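Local coordinates for protein PfhB2 (Pasteurella multocida, PDB 6U8T) that is a YopT-type cysteine protease domain of the PfhB2 toxin, cleaving its protein substrates with a catalytic cysteine, at the interface of chains A and B. Sequence-based numbering; all coordinates share one arbitrary frame. Chains: chain A/B, PfhB2.

The interface of chains A and B. Residues chain A 39, 42, 150-153; chain B 162-163.
The carboxylate of A:Glu39 meets B:Thr162 at one oxygen and A:Lys151 at the other. B:Thr162 OG1, the threonine hydroxyl, donates to A:Glu39 OE1 at 2.8 Å, arriving nearly along the C-O axis. The chain of A:Lys151 passes beyond the oxygen edge, on one side of the carboxylate plane, and bends at chi3 (60°). From there A:Lys151 NZ reaches A:Glu39 OE2 at 2.7 Å. It approaches obliquely on the syn side, 32° out of the plane. This salt bridge, joined to the threonine bond, ties both carboxylate oxygens and should fix the rotation of the group. With CG2 of B:Thr162 anti to the backbone N, the methyl packs against both CG of A:Lys151 and CB of A:Cys42, while OG1 turns towards the glutamate. SG of A:Cys42 lies against the B:Thr162–B:Val163 backbone, 3.6 Å from CA of B:Val163.

A:Ile152 and B:Val163 exchange backbone hydrogen bonds. A:Ile152 N to B:Val163 O is 2.8 Å. The return bond, B:Val163 N to A:Ile152 O, is 2.9 Å. On the sheet face turned from the helix, CG2 of B:Val163 touches CB of A:Ile152 at 3.6 Å.

Strand 147-155 of chain A thus runs antiparallel to strand 160-168 of chain B, beneath helix 20-49 of chain A. The thiol of A:Cys42, the likely nucleophile of this family, therefore lies against strand 160-168 of chain B, suggesting an active site composed across a strand-exchanged dimer, although the structure alone does not show whether that dimer forms in solution.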
ATOM      1  N   GLU A  39     -10.334   5.092 -13.304  1.00 37.33           N
ATOM      2  CA  GLU A  39     -10.061   6.424 -13.903  1.00 38.19           C
ATOM      3  C   GLU A  39     -10.840   6.536 -15.216  1.00 39.99           C
ATOM      4  O   GLU A  39     -11.618   7.502 -15.349  1.00 40.97           O
ATOM      5  CB  GLU A  39      -8.567   6.614 -14.136  1.00 38.52           C
ATOM      6  CG  GLU A  39      -8.235   7.938 -14.826  1.00 40.38           C
ATOM      7  CD  GLU A  39      -8.281   9.194 -13.973  1.00 40.84           C
ATOM      8  OE1 GLU A  39      -8.642   9.069 -12.777  1.00 41.11           O
ATOM      9  OE2 GLU A  39      -7.898  10.271 -14.500  1.00 42.33           O
ATOM     10  N   CYS A  42     -14.715   6.611 -14.538  1.00 41.18           N
ATOM     11  CA  CYS A  42     -15.096   7.927 -13.956  1.00 41.10           C
ATOM     12  C   CYS A  42     -15.084   9.007 -15.058  1.00 42.44           C
ATOM     13  O   CYS A  42     -16.019   9.806 -15.098  1.00 43.48           O
ATOM     14  CB  CYS A  42     -14.207   8.278 -12.770  1.00 39.14           C
ATOM     15  SG  CYS A  42     -14.645   7.335 -11.280  0.97 37.88           S
ATOM     16  N   LYS A 150     -17.054  16.405 -10.451  1.00 47.47           N
ATOM     17  CA  LYS A 150     -15.723  16.207  -9.829  1.00 45.36           C
ATOM     18  C   LYS A 150     -15.170  14.834 -10.228  1.00 44.88           C
ATOM     19  O   LYS A 150     -15.925  13.831 -10.206  1.00 44.94           O
ATOM     20  CB  LYS A 150     -15.814  16.306  -8.304  1.00 44.71           C
ATOM     21  CG  LYS A 150     -16.165  17.684  -7.767  1.00 45.37           C
ATOM     22  CD  LYS A 150     -17.653  17.910  -7.601  1.00 46.87           C
ATOM     23  CE  LYS A 150     -18.033  19.336  -7.221  1.00 48.46           C
ATOM     24  NZ  LYS A 150     -16.996  20.005  -6.393  1.00 48.19           N
ATOM     25  N   LYS A 151     -13.905  14.816 -10.614  1.00 43.63           N
ATOM     26  CA  LYS A 151     -13.075  13.600 -10.692  1.00 42.85           C
ATOM     27  C   LYS A 151     -12.138  13.602  -9.490  1.00 40.55           C
ATOM     28  O   LYS A 151     -11.348  14.573  -9.361  1.00 39.95           O
ATOM     29  CB  LYS A 151     -12.290  13.551 -12.000  1.00 44.04           C
ATOM     30  CG  LYS A 151     -11.838  12.155 -12.372  1.00 44.42           C
ATOM     31  CD  LYS A 151     -10.995  12.128 -13.612  1.00 46.77           C
ATOM     32  CE  LYS A 151      -9.728  12.960 -13.444  1.00 48.27           C
ATOM     33  NZ  LYS A 151      -8.826  12.806 -14.601  1.00 50.65           N
ATOM     34  N   ILE A 152     -12.268  12.589  -8.635  1.00 38.19           N
ATOM     35  CA  ILE A 152     -11.618  12.553  -7.300  1.00 37.08           C
ATOM     36  C   ILE A 152     -10.568  11.430  -7.301  1.00 35.87           C
ATOM     37  O   ILE A 152     -10.985  10.230  -7.352  1.00 34.61           O
ATOM     38  CB  ILE A 152     -12.698  12.362  -6.216  1.00 37.01           C
ATOM     39  CG1 ILE A 152     -13.759  13.453  -6.270  1.00 38.21           C
ATOM     40  CG2 ILE A 152     -12.071  12.267  -4.838  1.00 36.17           C
ATOM     41  CD1 ILE A 152     -15.126  12.992  -5.844  1.00 39.26           C
ATOM     42  N   SER A 153      -9.282  11.793  -7.267  1.00 34.90           N
ATOM     43  CA  SER A 153      -8.135  10.870  -7.080  1.00 34.55           C
ATOM     44  C   SER A 153      -7.841  10.723  -5.591  1.00 33.80           C
ATOM     45  O   SER A 153      -7.711  11.751  -4.924  1.00 34.66           O
ATOM     46  CB  SER A 153      -6.925  11.349  -7.821  1.00 34.80           C
ATOM     47  OG  SER A 153      -7.170  11.267  -9.219  1.00 36.70           O
TER
ATOM     48  N   THR B 162      -9.899   6.182  -8.266  1.00 34.43           N
ATOM     49  CA  THR B 162     -10.667   7.324  -8.793  1.00 36.14           C
ATOM     50  C   THR B 162     -12.145   7.074  -8.511  1.00 36.01           C
ATOM     51  O   THR B 162     -12.638   5.990  -8.847  1.00 35.00           O
ATOM     52  CB  THR B 162     -10.426   7.530 -10.291  1.00 36.81           C
ATOM     53  OG1 THR B 162      -9.014   7.517 -10.493  1.00 35.16           O
ATOM     54  CG2 THR B 162     -11.034   8.807 -10.816  1.00 38.13           C
ATOM     55  N   VAL B 163     -12.800   8.077  -7.941  1.00 36.86           N
ATOM     56  CA  VAL B 163     -14.276   8.162  -7.820  1.00 37.67           C
ATOM     57  C   VAL B 163     -14.696   9.490  -8.452  1.00 39.62           C
ATOM     58  O   VAL B 163     -13.803  10.277  -8.865  1.00 40.78           O
ATOM     59  CB  VAL B 163     -14.711   8.014  -6.350  1.00 37.71           C
ATOM     60  CG1 VAL B 163     -14.348   6.648  -5.804  1.00 36.03           C
ATOM     61  CG2 VAL B 163     -14.161   9.106  -5.456  1.00 38.25           C
TER